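Local coordinates for protein major centromere autoantigen B (PDB 1HLV) that binds the CENP-B box of human centromeric DNA through helix-turn-helix domains and kinks the DNA it recognises, at residues C[103-108]-C[116-121]. Residues are numbered along the deposited sequence; the frame is centred on the assembly and turned at random.
Sequences KALRIA and FTASNG. With nucleotides of chain A.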
loop_
_atom_site.group_PDB
_atom_site.type_symbol
_atom_site.label_atom_id
_atom_site.label_comp_id
_atom_site.label_asym_id
_atom_site.label_seq_id
_atom_site.Cartn_x
_atom_site.Cartn_y
_atom_site.Cartn_z
ATOM N N LYS C 103 7.133 13.859 16.836
ATOM C CA LYS C 103 6.131 14.518 16.022
ATOM C C LYS C 103 4.828 13.720 15.985
ATOM O O LYS C 103 3.750 14.298 16.008
ATOM C CB LYS C 103 6.667 14.710 14.603
ATOM C CG LYS C 103 5.712 15.419 13.668
ATOM C CD LYS C 103 5.411 16.832 14.139
ATOM C CE LYS C 103 4.612 17.593 13.096
ATOM N NZ LYS C 103 4.305 18.986 13.528
ATOM N N ALA C 104 4.931 12.396 15.936
ATOM C CA ALA C 104 3.748 11.545 15.889
ATOM C C ALA C 104 2.930 11.647 17.171
ATOM O O ALA C 104 1.695 11.654 17.137
ATOM C CB ALA C 104 4.146 10.105 15.643
ATOM N N LEU C 105 3.616 11.720 18.307
ATOM C CA LEU C 105 2.921 11.828 19.583
ATOM C C LEU C 105 2.204 13.175 19.703
ATOM O O LEU C 105 1.157 13.265 20.347
ATOM C CB LEU C 105 3.905 11.627 20.738
ATOM C CG LEU C 105 4.393 10.181 20.929
ATOM C CD1 LEU C 105 5.435 10.130 22.040
ATOM C CD2 LEU C 105 3.213 9.270 21.273
ATOM N N ARG C 106 2.758 14.212 19.076
ATOM C CA ARG C 106 2.147 15.539 19.113
ATOM C C ARG C 106 0.913 15.599 18.221
ATOM O O ARG C 106 -0.085 16.216 18.580
ATOM C CB ARG C 106 3.132 16.610 18.649
ATOM C CG ARG C 106 4.225 16.950 19.631
ATOM C CD ARG C 106 5.270 17.783 18.915
ATOM N NE ARG C 106 6.410 18.139 19.754
ATOM C CZ ARG C 106 7.553 18.620 19.273
ATOM N NH1 ARG C 106 7.697 18.790 17.962
ATOM N NH2 ARG C 106 8.547 18.940 20.094
ATOM N N ILE C 107 1.000 14.979 17.048
ATOM C CA ILE C 107 -0.116 14.947 16.119
ATOM C C ILE C 107 -1.250 14.164 16.786
ATOM O O ILE C 107 -2.418 14.534 16.680
ATOM C CB ILE C 107 0.293 14.270 14.795
ATOM C CG1 ILE C 107 1.378 15.102 14.107
ATOM C CG2 ILE C 107 -0.909 14.126 13.869
ATOM C CD1 ILE C 107 1.883 14.510 12.787
ATOM N N ALA C 108 -0.901 13.096 17.496
ATOM C CA ALA C 108 -1.909 12.288 18.168
ATOM C C ALA C 108 -2.659 13.100 19.221
ATOM O O ALA C 108 -3.857 12.898 19.421
ATOM C CB ALA C 108 -1.271 11.060 18.813
ATOM N N PHE C 116 -3.001 6.486 21.242
ATOM C CA PHE C 116 -1.806 6.348 20.429
ATOM C C PHE C 116 -0.621 6.396 21.367
ATOM O O PHE C 116 -0.562 7.232 22.268
ATOM C CB PHE C 116 -1.668 7.469 19.417
ATOM C CG PHE C 116 -0.532 7.270 18.466
ATOM C CD1 PHE C 116 -0.518 6.171 17.608
ATOM C CD2 PHE C 116 0.523 8.172 18.424
ATOM C CE1 PHE C 116 0.534 5.972 16.715
ATOM C CE2 PHE C 116 1.584 7.991 17.538
ATOM C CZ PHE C 116 1.590 6.887 16.679
ATOM N N THR C 117 0.330 5.503 21.138
ATOM C CA THR C 117 1.505 5.417 21.978
ATOM C C THR C 117 2.778 5.511 21.152
ATOM O O THR C 117 3.874 5.604 21.699
ATOM C CB THR C 117 1.453 4.087 22.764
ATOM O OG1 THR C 117 1.059 4.356 24.111
ATOM C CG2 THR C 117 2.771 3.364 22.739
ATOM N N ALA C 118 2.626 5.526 19.831
ATOM C CA ALA C 118 3.780 5.559 18.938
ATOM C C ALA C 118 4.641 4.339 19.288
ATOM O O ALA C 118 5.866 4.380 19.199
ATOM C CB ALA C 118 4.577 6.847 19.117
ATOM N N SER C 119 3.962 3.259 19.676
ATOM C CA SER C 119 4.583 1.992 20.052
ATOM C C SER C 119 5.662 1.504 19.079
ATOM O O SER C 119 5.661 1.852 17.901
ATOM C CB SER C 119 3.514 0.899 20.178
ATOM O OG SER C 119 3.182 0.334 18.915
ATOM N N ASN C 120 6.574 0.678 19.586
ATOM C CA ASN C 120 7.647 0.142 18.761
ATOM C C ASN C 120 7.046 -0.599 17.570
ATOM O O ASN C 120 7.509 -0.448 16.443
ATOM C CB ASN C 120 8.536 -0.822 19.563
ATOM C CG ASN C 120 9.223 -0.150 20.738
ATOM O OD1 ASN C 120 9.542 1.035 20.696
ATOM N ND2 ASN C 120 9.472 -0.918 21.788
ATOM N N GLY C 121 6.018 -1.401 17.832
ATOM C CA GLY C 121 5.377 -2.153 16.770
ATOM C C GLY C 121 4.834 -1.239 15.691
ATOM O O GLY C 121 5.074 -1.438 14.500
ATOM P P DG A 17 0.912 -1.145 25.628
ATOM O OP1 DG A 17 -0.008 -1.371 26.774
ATOM O OP2 DG A 17 1.200 0.238 25.170
ATOM O "O5'" DG A 17 2.316 -1.813 25.946
ATOM C "C5'" DG A 17 2.410 -3.200 26.244
ATOM C "C4'" DG A 17 3.812 -3.684 25.961
ATOM O "O4'" DG A 17 3.988 -3.998 24.560
ATOM C "C3'" DG A 17 4.904 -2.663 26.300
ATOM O "O3'" DG A 17 6.024 -3.351 26.847
ATOM C "C2'" DG A 17 5.310 -2.136 24.938
ATOM C "C1'" DG A 17 5.221 -3.431 24.167
ATOM N N9 DG A 17 5.275 -3.363 22.714
ATOM C C8 DG A 17 5.161 -2.256 21.908
ATOM N N7 DG A 17 5.327 -2.527 20.644
ATOM C C5 DG A 17 5.544 -3.899 20.616
ATOM C C6 DG A 17 5.801 -4.765 19.528
ATOM O O6 DG A 17 5.892 -4.487 18.327
ATOM N N1 DG A 17 5.964 -6.080 19.950
ATOM C C2 DG A 17 5.892 -6.507 21.254
ATOM N N2 DG A 17 6.064 -7.825 21.463
ATOM N N3 DG A 17 5.662 -5.706 22.277
ATOM C C4 DG A 17 5.500 -4.426 21.886
ATOM P P DG A 16 -0.515 0.085 19.087
ATOM O OP1 DG A 16 -1.002 1.442 19.431
ATOM O OP2 DG A 16 0.659 -0.059 18.189
ATOM O "O5'" DG A 16 -0.212 -0.725 20.419
ATOM C "C5'" DG A 16 -1.283 -1.214 21.221
ATOM C "C4'" DG A 16 -0.748 -2.146 22.277
ATOM O "O4'" DG A 16 -0.233 -3.342 21.641
ATOM C "C3'" DG A 16 0.412 -1.555 23.075
ATOM O "O3'" DG A 16 0.346 -2.042 24.420
ATOM C "C2'" DG A 16 1.635 -2.086 22.350
ATOM C "C1'" DG A 16 1.167 -3.449 21.854
ATOM N N9 DG A 16 1.766 -3.875 20.594
ATOM C C8 DG A 16 2.104 -3.084 19.522
ATOM N N7 DG A 16 2.610 -3.760 18.527
ATOM C C5 DG A 16 2.610 -5.076 18.971
ATOM C C6 DG A 16 3.053 -6.267 18.330
ATOM O O6 DG A 16 3.561 -6.398 17.213
ATOM N N1 DG A 16 2.865 -7.382 19.138
ATOM C C2 DG A 16 2.335 -7.359 20.403
ATOM N N2 DG A 16 2.237 -8.536 21.019
ATOM N N3 DG A 16 1.929 -6.260 21.015
ATOM C C4 DG A 16 2.095 -5.162 20.245
ATOM P P DG A 18 6.345 -3.226 28.410
ATOM O OP1 DG A 18 5.048 -3.332 29.142
ATOM O OP2 DG A 18 7.197 -2.018 28.585
ATOM O "O5'" DG A 18 7.184 -4.549 28.688
ATOM C "C5'" DG A 18 6.546 -5.822 28.645
ATOM C "C4'" DG A 18 7.397 -6.815 27.889
ATOM O "O4'" DG A 18 7.388 -6.527 26.469
ATOM C "C3'" DG A 18 8.868 -6.857 28.300
ATOM O "O3'" DG A 18 9.309 -8.220 28.280
ATOM C "C2'" DG A 18 9.552 -6.064 27.202
ATOM C "C1'" DG A 18 8.724 -6.468 25.998
ATOM N N9 DG A 18 8.774 -5.544 24.867
ATOM C C8 DG A 18 8.618 -4.177 24.896
ATOM N N7 DG A 18 8.730 -3.622 23.719
ATOM C C5 DG A 18 8.962 -4.687 22.858
ATOM C C6 DG A 18 9.148 -4.708 21.446
ATOM O O6 DG A 18 9.120 -3.761 20.649
ATOM N N1 DG A 18 9.379 -6.001 20.982
ATOM C C2 DG A 18 9.414 -7.131 21.767
ATOM N N2 DG A 18 9.685 -8.287 21.134
ATOM N N3 DG A 18 9.207 -7.126 23.077
ATOM C C4 DG A 18 8.998 -5.879 23.552
#
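The ring of F116 meets A104, L105 and A108 of helix 97-111 obliquely, and over the centre of one of its faces sits the backbone N of A118, 3.4 Å above the plane. Y74 and W122 meet it edge-to-face, and L77 of helix 75-88 also packs on it. Its CG stands anti to the backbone N (chi1 -174°), which carries CD2 and CE2 toward the helix: CD2 lies 3.4 Å from A108 CB, and CE2 lies 3.8 Å from A104 CB. Two alanines one helical turn apart suit this place, because their small methyl groups let the broad ring come close to the backbone, where CE2 also touches the carbonyl of A104. The branch CD2 of L105 reaches past the ring to the residues that follow F116; it packs 3.5 Å from A118 CB, extending the apolar patch to that methyl, and separately touches the carbonyl O of T117.

Helix 97-111, the turn and helix 120-129 form the helix-turn-helix of the Tc5 transposase-type DNA-binding domain, with the second helix entering the major groove as the recognition helix. A118 adopts a left-handed backbone conformation just ahead of S119, the N-cap of that helix. The short serine side chain serves two ends there: OG accepts from the backbone N of W122 and donates to OP2 of DG16 of chain A at 2.7 Å, tying the helix start to the DNA backbone. Beside it, N120 sends ND2 to O6 of DG18 of chain A (3.1 Å, 147° at the hydrogen), with a weak second bond to N7 of the same base. Glycine suits position G121, where a CB would collide with N7 of DG16 of chain A; its backbone N bonds to N7 of DG17 of chain A at 3.1 Å.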